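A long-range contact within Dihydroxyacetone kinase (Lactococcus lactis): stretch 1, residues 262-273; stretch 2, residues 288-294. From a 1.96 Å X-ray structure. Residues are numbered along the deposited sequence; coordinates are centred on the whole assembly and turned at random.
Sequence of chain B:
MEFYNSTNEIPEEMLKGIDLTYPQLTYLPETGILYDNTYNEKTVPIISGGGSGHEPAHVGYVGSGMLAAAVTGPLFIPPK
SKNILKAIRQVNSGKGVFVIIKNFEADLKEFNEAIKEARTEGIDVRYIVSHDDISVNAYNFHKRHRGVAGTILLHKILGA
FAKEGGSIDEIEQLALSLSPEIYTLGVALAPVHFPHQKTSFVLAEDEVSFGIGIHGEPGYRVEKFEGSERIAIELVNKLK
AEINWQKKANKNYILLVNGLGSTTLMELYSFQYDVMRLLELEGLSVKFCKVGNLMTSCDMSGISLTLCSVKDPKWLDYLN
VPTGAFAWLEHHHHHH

Stretch 1 262-273: STTLMELYSFQY
Stretch 2 (288-294) FCKVGNL

This is a helix-on-strand packing contact, mostly apolar, with Val 291 at its centre and two waters bridging polar atoms that do not meet directly. Stretch 1 starts as a loop, Ser 262 to Thr 264, and becomes a helix from Leu 265 through Tyr 273. Stretch 2 is a strand from Phe 288 to Gly 292, followed by Asn 293 and Leu 294 outside it. The helix and strand run roughly antiparallel, at 151° between their N-to-C directions, and their axes approach to 8.2 Å. The register sets Leu 265 CA 6.8 Å from Gly 292 CA and Thr 263 CA 8.5 Å from Asn 293 CA. Together the stretches bury 353 Å².

The helix residues have phi/psi near -62/-42. Backbone bonds run from i+4 N to i O, beginning with Leu 268 N to Thr 264 O at 2.9 Å. Thr 264 (chi1 p, phi/psi -78/157) is the N-cap. Its OG1 accepts from Glu 267 N at 3.1 Å. In return, Glu 267 OE1 accepts from Thr 264 N at 2.9 Å, which closes a capping box at the start of the helix; neither side chain touches the strand.

The strand is extended, with phi/psi near -135/135 from Cys 289 to Val 291. Alternation turns Cys 289 and Val 291 toward the helix and Lys 290 away. Leu 268 and Gln 272, one helical turn apart, point toward the strand.

Val 291 (chi1 t) has the largest covered area, 96 Å². Its CG1 lies 3.8 Å from Leu 268 CB; Leu 268 is m,t. The same CG1 sits over one face of the Tyr 269 ring, 3.8 Å from the centroid and 15° off the normal, a CH-pi contact. Tyr 269 (chi1 -77°, chi2 108°) leaves its backbone sideways, but its ring reaches the valine, with CE2 3.5 Å from Val 291 CB. Val 291 CG2 lies 3.8 Å from Gln 272 CG.

Gln 272 has chi1 t, chi2 -107° and chi3 -161°. Its OE1 comes 3.2 Å from Cys 289 SG, the cysteine being chi1 t.

At the other end, Gly 292 takes phi/psi 158/-169. A CB there would jam against the preceding carbonyl O and crowd Leu 294 CD2, so this backbone calls for glycine. Leu 265, with chi1 off its wells at -125° and chi2 p, brings CD1 to 4.4 Å from Gly 292 CA. Leu 268 CD1 lies 3.8 Å from Gly 292 C.

No clear direct hydrogen bond crosses the interface. Asn 293 (chi1 -79°, chi2 8°) places OD1 4.2 Å from Thr 263 O. Both are acceptors, and water 1 links them by donating to Thr 263 O at 2.8 Å and to Asn 293 OD1 at 2.6 Å. Water 2 lies 2.5 Å from Tyr 269 OH and donates to Val 291 O at 2.8 Å, tying the tyrosine tip to the strand backbone.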

# COMPACT_ATOMS: atom_id res chain seq x y z
N SER B 262 -6.16 -8.83 -3.40
CA SER B 262 -7.03 -8.15 -4.34
C SER B 262 -8.25 -7.54 -3.64
O SER B 262 -9.12 -6.96 -4.27
CB SER B 262 -7.42 -9.11 -5.46
OG SER B 262 -8.33 -10.09 -4.96
N THR B 263 -8.34 -7.67 -2.32
CA THR B 263 -9.39 -6.99 -1.56
C THR B 263 -9.04 -5.51 -1.56
O THR B 263 -7.88 -5.15 -1.33
CB THR B 263 -9.52 -7.59 -0.15
OG1 THR B 263 -9.85 -8.98 -0.29
CG2 THR B 263 -10.63 -6.89 0.67
N THR B 264 -10.02 -4.66 -1.86
CA THR B 264 -9.75 -3.24 -2.08
C THR B 264 -9.55 -2.52 -0.75
O THR B 264 -10.00 -2.99 0.31
CB THR B 264 -10.88 -2.56 -2.86
OG1 THR B 264 -12.09 -2.58 -2.08
CG2 THR B 264 -11.10 -3.25 -4.21
N LEU B 265 -8.86 -1.39 -0.78
CA LEU B 265 -8.79 -0.57 0.43
C LEU B 265 -10.16 -0.13 0.94
O LEU B 265 -10.35 -0.03 2.14
CB LEU B 265 -7.96 0.68 0.18
CG LEU B 265 -6.78 0.93 1.12
CD1 LEU B 265 -6.03 -0.34 1.41
CD2 LEU B 265 -5.90 1.99 0.48
N MET B 266 -11.12 0.12 0.06
CA MET B 266 -12.48 0.45 0.53
C MET B 266 -13.07 -0.70 1.36
O MET B 266 -13.67 -0.50 2.43
CB MET B 266 -13.40 0.76 -0.66
CG MET B 266 -14.82 1.13 -0.24
SD MET B 266 -15.93 1.41 -1.64
CE MET B 266 -15.35 2.97 -2.30
N GLU B 267 -12.89 -1.92 0.87
CA GLU B 267 -13.34 -3.09 1.63
C GLU B 267 -12.59 -3.24 2.94
O GLU B 267 -13.20 -3.56 3.98
CB GLU B 267 -13.17 -4.36 0.81
CG GLU B 267 -14.08 -4.40 -0.41
CD GLU B 267 -13.79 -5.62 -1.29
OE1 GLU B 267 -12.71 -5.66 -1.90
OE2 GLU B 267 -14.64 -6.54 -1.36
N LEU B 268 -11.28 -3.05 2.91
CA LEU B 268 -10.49 -3.22 4.12
C LEU B 268 -10.82 -2.25 5.23
O LEU B 268 -10.97 -2.68 6.38
CB LEU B 268 -8.97 -3.18 3.83
CG LEU B 268 -8.40 -4.34 3.01
CD1 LEU B 268 -6.91 -4.07 2.80
CD2 LEU B 268 -8.63 -5.68 3.72
N TYR B 269 -10.93 -0.95 4.93
CA TYR B 269 -11.30 0.02 5.96
C TYR B 269 -12.75 -0.11 6.41
O TYR B 269 -13.06 0.12 7.57
CB TYR B 269 -11.03 1.46 5.50
CG TYR B 269 -9.55 1.80 5.57
CD1 TYR B 269 -8.80 1.92 4.41
CD2 TYR B 269 -8.90 1.98 6.79
CE1 TYR B 269 -7.43 2.21 4.44
CE2 TYR B 269 -7.52 2.28 6.83
CZ TYR B 269 -6.80 2.39 5.65
OH TYR B 269 -5.44 2.68 5.63
N SER B 270 -13.66 -0.42 5.50
CA SER B 270 -15.05 -0.70 5.89
C SER B 270 -15.07 -1.90 6.84
O SER B 270 -15.80 -1.89 7.83
CB SER B 270 -15.90 -1.02 4.66
OG SER B 270 -15.87 0.04 3.72
N PHE B 271 -14.31 -2.94 6.52
CA PHE B 271 -14.23 -4.14 7.37
C PHE B 271 -13.60 -3.80 8.72
O PHE B 271 -14.11 -4.22 9.77
CB PHE B 271 -13.39 -5.26 6.72
CG PHE B 271 -13.63 -6.64 7.30
CD1 PHE B 271 -14.84 -7.30 7.08
CD2 PHE B 271 -12.67 -7.28 8.04
CE1 PHE B 271 -15.07 -8.56 7.58
CE2 PHE B 271 -12.89 -8.58 8.57
CZ PHE B 271 -14.11 -9.21 8.32
N GLN B 272 -12.51 -3.03 8.70
CA GLN B 272 -11.89 -2.56 9.94
C GLN B 272 -12.90 -1.86 10.84
O GLN B 272 -12.91 -2.09 12.03
CB GLN B 272 -10.75 -1.56 9.69
CG GLN B 272 -9.96 -1.23 10.97
CD GLN B 272 -10.23 0.15 11.54
OE1 GLN B 272 -9.44 0.66 12.33
NE2 GLN B 272 -11.34 0.74 11.17
N TYR B 273 -13.73 -1.00 10.26
CA TYR B 273 -14.78 -0.33 11.03
C TYR B 273 -15.77 -1.33 11.65
O TYR B 273 -16.12 -1.25 12.83
CB TYR B 273 -15.54 0.67 10.15
CG TYR B 273 -16.67 1.33 10.91
CD1 TYR B 273 -16.41 2.33 11.86
CD2 TYR B 273 -17.98 0.95 10.71
CE1 TYR B 273 -17.45 2.93 12.58
CE2 TYR B 273 -19.02 1.54 11.41
CZ TYR B 273 -18.75 2.52 12.34
OH TYR B 273 -19.78 3.09 13.03
N PHE B 288 -3.79 0.55 18.88
CA PHE B 288 -3.04 0.70 17.65
C PHE B 288 -3.68 -0.15 16.59
O PHE B 288 -3.99 -1.31 16.84
CB PHE B 288 -1.59 0.22 17.81
CG PHE B 288 -0.76 0.41 16.56
CD1 PHE B 288 -0.03 1.56 16.37
CD2 PHE B 288 -0.74 -0.58 15.59
CE1 PHE B 288 0.73 1.73 15.21
CE2 PHE B 288 0.04 -0.43 14.43
CZ PHE B 288 0.75 0.73 14.24
N CYS B 289 -3.84 0.40 15.39
CA CYS B 289 -4.45 -0.35 14.30
C CYS B 289 -3.61 -0.12 13.05
O CYS B 289 -3.11 0.99 12.84
CB CYS B 289 -5.88 0.13 14.06
SG CYS B 289 -6.69 -0.85 12.75
N LYS B 290 -3.43 -1.15 12.23
CA LYS B 290 -2.81 -0.96 10.92
C LYS B 290 -3.61 -1.73 9.88
O LYS B 290 -3.96 -2.89 10.09
CB LYS B 290 -1.37 -1.46 10.93
CG LYS B 290 -0.61 -1.26 9.58
CD LYS B 290 0.88 -1.54 9.77
CE LYS B 290 1.69 -1.43 8.46
NZ LYS B 290 1.52 -0.07 7.88
N VAL B 291 -3.90 -1.08 8.76
CA VAL B 291 -4.83 -1.67 7.78
C VAL B 291 -4.12 -1.62 6.43
O VAL B 291 -3.51 -0.60 6.08
CB VAL B 291 -6.10 -0.83 7.67
CG1 VAL B 291 -7.06 -1.42 6.64
CG2 VAL B 291 -6.75 -0.71 9.01
N GLY B 292 -4.17 -2.70 5.68
CA GLY B 292 -3.65 -2.63 4.32
C GLY B 292 -3.30 -4.02 3.82
O GLY B 292 -3.64 -5.02 4.44
N ASN B 293 -2.61 -4.07 2.69
CA ASN B 293 -2.00 -5.33 2.25
C ASN B 293 -0.69 -5.48 2.99
O ASN B 293 0.32 -4.94 2.56
CB ASN B 293 -1.73 -5.29 0.73
CG ASN B 293 -2.99 -5.57 -0.09
OD1 ASN B 293 -4.09 -5.66 0.45
ND2 ASN B 293 -2.82 -5.72 -1.40
N LEU B 294 -0.71 -6.22 4.10
CA LEU B 294 0.45 -6.30 4.98
C LEU B 294 1.22 -7.60 4.74
O LEU B 294 2.43 -7.62 4.87
CB LEU B 294 0.01 -6.24 6.44
CG LEU B 294 -1.07 -5.20 6.73
CD1 LEU B 294 -1.40 -5.25 8.22
CD2 LEU B 294 -0.61 -3.80 6.32
O HOH W 1 -6.18 -7.05 -0.27
O HOH W 2 -3.88 1.36 4.15